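Local coordinates for protein beta-catenin homolog sys-1 (Caenorhabditis elegans, PDB 3C2G) that acts as a transcription coregulator in the Wnt signalling asymmetry pathway, binding the TCF factor POP-1 directly to activate or repress target genes, at residues I566-E578 / D604-F616. Sequence-based numbering, arbitrary orientation.
Sequences IHNVLVVCDKILE and DIAKAANSLLSRF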
ATOM      1  N   ILE A 566       9.531  12.103  33.053  1.00 42.95           N
ATOM      2  CA  ILE A 566      10.302  12.275  34.280  1.00 41.59           C
ATOM      3  C   ILE A 566       9.386  12.330  35.502  1.00 40.82           C
ATOM      4  O   ILE A 566       9.599  11.621  36.498  1.00 40.10           O
ATOM      5  CB  ILE A 566      11.153  13.571  34.211  1.00 41.75           C
ATOM      6  CG1 ILE A 566      12.197  13.467  33.090  1.00 41.16           C
ATOM      7  CG2 ILE A 566      11.808  13.880  35.564  1.00 40.16           C
ATOM      8  CD1 ILE A 566      12.931  14.768  32.803  1.00 41.88           C
ATOM      9  N   HIS A 567       8.365  13.175  35.419  1.00 39.98           N
ATOM     10  CA  HIS A 567       7.425  13.328  36.511  1.00 39.44           C
ATOM     11  C   HIS A 567       6.740  11.998  36.787  1.00 39.19           C
ATOM     12  O   HIS A 567       6.556  11.629  37.950  1.00 39.61           O
ATOM     13  CB  HIS A 567       6.391  14.409  36.198  1.00 39.47           C
ATOM     14  CG  HIS A 567       5.385  14.615  37.290  1.00 39.83           C
ATOM     15  ND1 HIS A 567       5.695  15.235  38.482  1.00 39.18           N
ATOM     16  CD2 HIS A 567       4.074  14.284  37.369  1.00 40.78           C
ATOM     17  CE1 HIS A 567       4.622  15.273  39.252  1.00 40.23           C
ATOM     18  NE2 HIS A 567       3.624  14.702  38.600  1.00 41.51           N
ATOM     19  N   ASN A 568       6.380  11.278  35.723  1.00 37.77           N
ATOM     20  CA  ASN A 568       5.682  10.000  35.873  1.00 37.03           C
ATOM     21  C   ASN A 568       6.569   8.956  36.551  1.00 36.33           C
ATOM     22  O   ASN A 568       6.137   8.209  37.433  1.00 35.06           O
ATOM     23  CB  ASN A 568       5.164   9.498  34.518  1.00 36.38           C
ATOM     24  CG  ASN A 568       3.828  10.118  34.139  1.00 37.01           C
ATOM     25  OD1 ASN A 568       3.167  10.760  34.958  1.00 39.70           O
ATOM     26  ND2 ASN A 568       3.420   9.918  32.906  1.00 35.90           N
ATOM     27  N   VAL A 569       7.826   8.937  36.130  1.00 36.14           N
ATOM     28  CA  VAL A 569       8.801   8.016  36.667  1.00 35.95           C
ATOM     29  C   VAL A 569       9.024   8.296  38.146  1.00 35.93           C
ATOM     30  O   VAL A 569       9.045   7.372  38.950  1.00 36.41           O
ATOM     31  CB  VAL A 569      10.100   8.069  35.859  1.00 35.54           C
ATOM     32  CG1 VAL A 569      11.272   7.578  36.671  1.00 35.63           C
ATOM     33  CG2 VAL A 569       9.937   7.248  34.576  1.00 34.65           C
ATOM     34  N   LEU A 570       9.147   9.567  38.504  1.00 36.09           N
ATOM     35  CA  LEU A 570       9.343   9.944  39.900  1.00 36.36           C
ATOM     36  C   LEU A 570       8.158   9.538  40.763  1.00 36.51           C
ATOM     37  O   LEU A 570       8.337   8.974  41.849  1.00 37.61           O
ATOM     38  CB  LEU A 570       9.591  11.447  40.036  1.00 35.81           C
ATOM     39  CG  LEU A 570      10.892  11.966  39.436  1.00 37.00           C
ATOM     40  CD1 LEU A 570      10.852  13.479  39.270  1.00 34.89           C
ATOM     41  CD2 LEU A 570      12.081  11.540  40.264  1.00 36.45           C
ATOM     42  N   VAL A 571       6.956   9.818  40.274  1.00 36.13           N
ATOM     43  CA  VAL A 571       5.744   9.599  41.049  1.00 36.40           C
ATOM     44  C   VAL A 571       5.471   8.116  41.246  1.00 37.35           C
ATOM     45  O   VAL A 571       5.128   7.698  42.357  1.00 38.29           O
ATOM     46  CB  VAL A 571       4.538  10.315  40.410  1.00 37.01           C
ATOM     47  CG1 VAL A 571       3.210   9.895  41.064  1.00 37.08           C
ATOM     48  CG2 VAL A 571       4.721  11.840  40.511  1.00 36.57           C
ATOM     49  N   VAL A 572       5.630   7.323  40.183  1.00 37.19           N
ATOM     50  CA  VAL A 572       5.363   5.895  40.268  1.00 36.55           C
ATOM     51  C   VAL A 572       6.329   5.233  41.247  1.00 37.10           C
ATOM     52  O   VAL A 572       5.930   4.363  42.022  1.00 36.17           O
ATOM     53  CB  VAL A 572       5.362   5.171  38.872  1.00 36.58           C
ATOM     54  CG1 VAL A 572       6.767   4.846  38.381  1.00 33.94           C
ATOM     55  CG2 VAL A 572       4.556   3.893  38.946  1.00 35.32           C
ATOM     56  N   CYS A 573       7.590   5.662  41.207  1.00 37.35           N
ATOM     57  CA  CYS A 573       8.602   5.133  42.104  1.00 38.72           C
ATOM     58  C   CYS A 573       8.237   5.416  43.556  1.00 38.88           C
ATOM     59  O   CYS A 573       8.285   4.516  44.395  1.00 39.18           O
ATOM     60  CB  CYS A 573       9.973   5.716  41.779  1.00 38.66           C
ATOM     61  SG  CYS A 573      10.751   4.962  40.353  1.00 43.71           S
ATOM     62  N   ASP A 574       7.845   6.656  43.830  1.00 39.41           N
ATOM     63  CA  ASP A 574       7.478   7.065  45.166  1.00 40.74           C
ATOM     64  C   ASP A 574       6.280   6.280  45.677  1.00 40.61           C
ATOM     65  O   ASP A 574       6.260   5.862  46.833  1.00 41.52           O
ATOM     66  CB  ASP A 574       7.195   8.565  45.219  1.00 41.85           C
ATOM     67  CG  ASP A 574       7.077   9.080  46.641  1.00 44.60           C
ATOM     68  OD1 ASP A 574       8.109   9.111  47.355  1.00 46.68           O
ATOM     69  OD2 ASP A 574       5.947   9.439  47.046  1.00 47.72           O
ATOM     70  N   LYS A 575       5.294   6.066  44.816  1.00 40.22           N
ATOM     71  CA  LYS A 575       4.117   5.289  45.185  1.00 40.08           C
ATOM     72  C   LYS A 575       4.423   3.803  45.392  1.00 40.20           C
ATOM     73  O   LYS A 575       3.788   3.146  46.228  1.00 40.41           O
ATOM     74  CB  LYS A 575       3.005   5.477  44.154  1.00 40.34           C
ATOM     75  CG  LYS A 575       2.325   6.830  44.233  1.00 40.67           C
ATOM     76  CD  LYS A 575       1.293   6.988  43.142  1.00 42.65           C
ATOM     77  CE  LYS A 575       0.605   8.349  43.203  1.00 43.17           C
ATOM     78  NZ  LYS A 575      -0.199   8.517  44.449  1.00 45.05           N
ATOM     79  N   ILE A 576       5.389   3.267  44.646  1.00 39.54           N
ATOM     80  CA  ILE A 576       5.805   1.880  44.867  1.00 39.21           C
ATOM     81  C   ILE A 576       6.466   1.724  46.249  1.00 39.54           C
ATOM     82  O   ILE A 576       6.225   0.743  46.957  1.00 38.37           O
ATOM     83  CB  ILE A 576       6.737   1.335  43.740  1.00 38.58           C
ATOM     84  CG1 ILE A 576       5.975   1.161  42.428  1.00 36.43           C
ATOM     85  CG2 ILE A 576       7.341  -0.011  44.131  1.00 37.19           C
ATOM     86  CD1 ILE A 576       6.877   1.111  41.219  1.00 31.27           C
ATOM     87  N   LEU A 577       7.281   2.705  46.630  1.00 40.29           N
ATOM     88  CA  LEU A 577       8.028   2.627  47.882  1.00 41.51           C
ATOM     89  C   LEU A 577       7.165   2.912  49.104  1.00 43.28           C
ATOM     90  O   LEU A 577       7.481   2.452  50.199  1.00 44.06           O
ATOM     91  CB  LEU A 577       9.259   3.527  47.845  1.00 40.85           C
ATOM     92  CG  LEU A 577      10.268   3.134  46.765  1.00 40.16           C
ATOM     93  CD1 LEU A 577      11.455   4.071  46.737  1.00 38.56           C
ATOM     94  CD2 LEU A 577      10.729   1.694  46.953  1.00 40.17           C
ATOM     95  N   GLU A 578       6.071   3.648  48.912  1.00 44.56           N
ATOM     96  CA  GLU A 578       5.087   3.856  49.969  1.00 46.11           C
ATOM     97  C   GLU A 578       4.464   2.530  50.398  1.00 44.63           C
ATOM     98  O   GLU A 578       4.123   2.361  51.565  1.00 45.10           O
ATOM     99  CB  GLU A 578       3.997   4.838  49.521  1.00 46.19           C
ATOM    100  CG  GLU A 578       3.062   5.349  50.631  1.00 48.36           C
ATOM    101  CD  GLU A 578       2.091   6.447  50.136  1.00 50.71           C
ATOM    102  OE1 GLU A 578       2.546   7.397  49.433  1.00 53.85           O
ATOM    103  OE2 GLU A 578       0.869   6.366  50.459  1.00 55.96           O
ATOM    104  N   ASP A 604       6.796  20.719  39.867  1.00 69.99           N
ATOM    105  CA  ASP A 604       6.205  19.395  40.077  1.00 69.26           C
ATOM    106  C   ASP A 604       7.296  18.327  40.156  1.00 67.83           C
ATOM    107  O   ASP A 604       7.319  17.517  41.090  1.00 67.61           O
ATOM    108  CB  ASP A 604       5.198  19.060  38.971  1.00 69.81           C
ATOM    109  CG  ASP A 604       3.881  19.809  39.124  1.00 72.17           C
ATOM    110  OD1 ASP A 604       3.422  19.988  40.277  1.00 74.61           O
ATOM    111  OD2 ASP A 604       3.292  20.204  38.091  1.00 73.09           O
ATOM    112  N   ILE A 605       8.203  18.354  39.182  1.00 66.04           N
ATOM    113  CA  ILE A 605       9.347  17.452  39.154  1.00 64.57           C
ATOM    114  C   ILE A 605      10.169  17.589  40.431  1.00 64.36           C
ATOM    115  O   ILE A 605      10.450  16.593  41.100  1.00 64.47           O
ATOM    116  CB  ILE A 605      10.226  17.672  37.898  1.00 64.20           C
ATOM    117  CG1 ILE A 605       9.453  17.269  36.637  1.00 63.75           C
ATOM    118  CG2 ILE A 605      11.534  16.889  38.000  1.00 63.10           C
ATOM    119  CD1 ILE A 605      10.188  17.521  35.326  1.00 64.26           C
ATOM    120  N   ALA A 606      10.527  18.823  40.778  1.00 63.95           N
ATOM    121  CA  ALA A 606      11.318  19.090  41.979  1.00 63.28           C
ATOM    122  C   ALA A 606      10.659  18.543  43.250  1.00 62.92           C
ATOM    123  O   ALA A 606      11.330  17.941  44.090  1.00 62.88           O
ATOM    124  CB  ALA A 606      11.593  20.578  42.110  1.00 63.54           C
ATOM    125  N   LYS A 607       9.348  18.732  43.377  1.00 62.79           N
ATOM    126  CA  LYS A 607       8.607  18.229  44.539  1.00 62.71           C
ATOM    127  C   LYS A 607       8.614  16.700  44.621  1.00 62.44           C
ATOM    128  O   LYS A 607       8.791  16.134  45.701  1.00 62.66           O
ATOM    129  CB  LYS A 607       7.166  18.757  44.545  1.00 62.96           C
ATOM    130  N   ALA A 608       8.425  16.041  43.479  1.00 61.82           N
ATOM    131  CA  ALA A 608       8.422  14.578  43.420  1.00 61.04           C
ATOM    132  C   ALA A 608       9.801  14.019  43.758  1.00 60.50           C
ATOM    133  O   ALA A 608       9.923  13.042  44.504  1.00 59.64           O
ATOM    134  CB  ALA A 608       7.988  14.113  42.051  1.00 60.93           C
ATOM    135  N   ALA A 609      10.825  14.669  43.207  1.00 60.14           N
ATOM    136  CA  ALA A 609      12.215  14.281  43.400  1.00 60.28           C
ATOM    137  C   ALA A 609      12.609  14.136  44.869  1.00 60.73           C
ATOM    138  O   ALA A 609      13.075  13.067  45.273  1.00 61.14           O
ATOM    139  CB  ALA A 609      13.142  15.252  42.684  1.00 60.14           C
ATOM    140  N   ASN A 610      12.418  15.182  45.676  1.00 60.80           N
ATOM    141  CA  ASN A 610      12.830  15.081  47.081  1.00 60.75           C
ATOM    142  C   ASN A 610      11.914  14.231  47.951  1.00 59.88           C
ATOM    143  O   ASN A 610      12.370  13.628  48.930  1.00 60.30           O
ATOM    144  CB  ASN A 610      13.197  16.439  47.724  1.00 61.52           C
ATOM    145  CG  ASN A 610      12.180  17.527  47.452  1.00 63.70           C
ATOM    146  OD1 ASN A 610      11.008  17.409  47.815  1.00 66.54           O
ATOM    147  ND2 ASN A 610      12.633  18.614  46.830  1.00 63.36           N
ATOM    148  N   SER A 611      10.645  14.127  47.565  1.00 58.74           N
ATOM    149  CA  SER A 611       9.751  13.148  48.191  1.00 57.84           C
ATOM    150  C   SER A 611      10.286  11.731  47.978  1.00 57.20           C
ATOM    151  O   SER A 611      10.280  10.921  48.900  1.00 57.27           O
ATOM    152  CB  SER A 611       8.333  13.252  47.636  1.00 57.82           C
ATOM    153  OG  SER A 611       7.895  14.594  47.598  1.00 58.59           O
ATOM    154  N   LEU A 612      10.754  11.447  46.762  1.00 56.50           N
ATOM    155  CA  LEU A 612      11.353  10.152  46.441  1.00 56.26           C
ATOM    156  C   LEU A 612      12.721   9.972  47.106  1.00 56.90           C
ATOM    157  O   LEU A 612      13.060   8.872  47.549  1.00 56.28           O
ATOM    158  CB  LEU A 612      11.451   9.950  44.920  1.00 55.66           C
ATOM    159  CG  LEU A 612      12.077   8.665  44.356  1.00 55.36           C
ATOM    160  CD1 LEU A 612      11.374   7.407  44.846  1.00 53.29           C
ATOM    161  CD2 LEU A 612      12.093   8.698  42.848  1.00 55.17           C
ATOM    162  N   LEU A 613      13.497  11.054  47.178  1.00 58.00           N
ATOM    163  CA  LEU A 613      14.823  11.033  47.825  1.00 59.09           C
ATOM    164  C   LEU A 613      14.792  10.530  49.279  1.00 59.46           C
ATOM    165  O   LEU A 613      15.633   9.716  49.682  1.00 59.85           O
ATOM    166  CB  LEU A 613      15.467  12.421  47.759  1.00 58.99           C
ATOM    167  CG  LEU A 613      16.967  12.557  48.031  1.00 59.86           C
ATOM    168  CD1 LEU A 613      17.804  11.866  46.951  1.00 58.83           C
ATOM    169  CD2 LEU A 613      17.350  14.035  48.147  1.00 59.11           C
ATOM    170  N   SER A 614      13.807  10.992  50.048  1.00 59.68           N
ATOM    171  CA  SER A 614      13.694  10.631  51.461  1.00 60.44           C
ATOM    172  C   SER A 614      13.445   9.139  51.718  1.00 60.50           C
ATOM    173  O   SER A 614      13.545   8.681  52.854  1.00 60.47           O
ATOM    174  CB  SER A 614      12.606  11.466  52.144  1.00 60.61           C
ATOM    175  OG  SER A 614      11.311  11.037  51.752  1.00 61.70           O
ATOM    176  N   ARG A 615      13.120   8.389  50.669  1.00 60.85           N
ATOM    177  CA  ARG A 615      12.833   6.957  50.800  1.00 61.10           C
ATOM    178  C   ARG A 615      14.097   6.113  50.970  1.00 61.66           C
ATOM    179  O   ARG A 615      14.057   5.035  51.575  1.00 61.88           O
ATOM    180  CB  ARG A 615      12.060   6.438  49.584  1.00 60.97           C
ATOM    181  CG  ARG A 615      10.789   7.191  49.243  1.00 59.98           C
ATOM    182  CD  ARG A 615       9.584   6.641  49.954  1.00 58.21           C
ATOM    183  NE  ARG A 615       8.365   7.272  49.463  1.00 58.34           N
ATOM    184  CZ  ARG A 615       7.181   7.181  50.058  1.00 58.60           C
ATOM    185  NH1 ARG A 615       7.055   6.482  51.178  1.00 59.37           N
ATOM    186  NH2 ARG A 615       6.125   7.789  49.532  1.00 57.81           N
ATOM    187  N   PHE A 616      15.212   6.611  50.447  1.00 61.95           N
ATOM    188  CA  PHE A 616      16.433   5.819  50.333  1.00 62.55           C
ATOM    189  C   PHE A 616      17.330   5.841  51.568  1.00 64.07           C
ATOM    190  O   PHE A 616      17.259   6.774  52.367  1.00 63.80           O
ATOM    191  CB  PHE A 616      17.196   6.242  49.072  1.00 61.62           C
ATOM    192  CG  PHE A 616      16.496   5.849  47.811  1.00 60.05           C
ATOM    193  CD1 PHE A 616      16.808   4.650  47.178  1.00 58.38           C
ATOM    194  CD2 PHE A 616      15.485   6.647  47.286  1.00 57.71           C
ATOM    195  CE1 PHE A 616      16.140   4.264  46.033  1.00 57.22           C
ATOM    196  CE2 PHE A 616      14.813   6.270  46.146  1.00 56.94           C
ATOM    197  CZ  PHE A 616      15.139   5.075  45.513  1.00 58.38           C
TER
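Leu570 and Leu612 each enter a pocket of the other helix, a compact case of knobs-into-holes packing between near-parallel helices at the C-terminal end of an armadillo domain. The axes of 566-578 and 604-613 cross at 29° and approach to 8.9 Å. Leu570 sits among Ile605, Ala608, Ala609 and Leu612; its CB lies 3.7 Å from Ala608 CB, the small alanine admitting the close approach, while its CD1 reaches Ile605 CG2. In return Leu612, its CG anti to the backbone N (chi1 179°), sets both methyls, CD1 and CD2, against Cys573 CB. Leu594 of helix 591-598 also touches Leu570, extending the apolar layer to a third helix.

Charge closes the C-terminal end of the contact. Arg615, bent at chi2 (-89°), runs past Leu577 in the opposite direction, its CD 3.8 Å from Leu577 CB, and grips Asp574 side-on. A leucine in its place would probably leave the Asp574 carboxylate without its cationic mate beside the Ser611 carbonyl. Glu578 OE1 adds a long salt bridge to Arg615 NH2. Both Asp574 oxygens are met from above the carboxylate plane: OD1 receives Arg615 NE at 2.8 Å, and OD2 receives Arg615 NH2 at 3.0 Å.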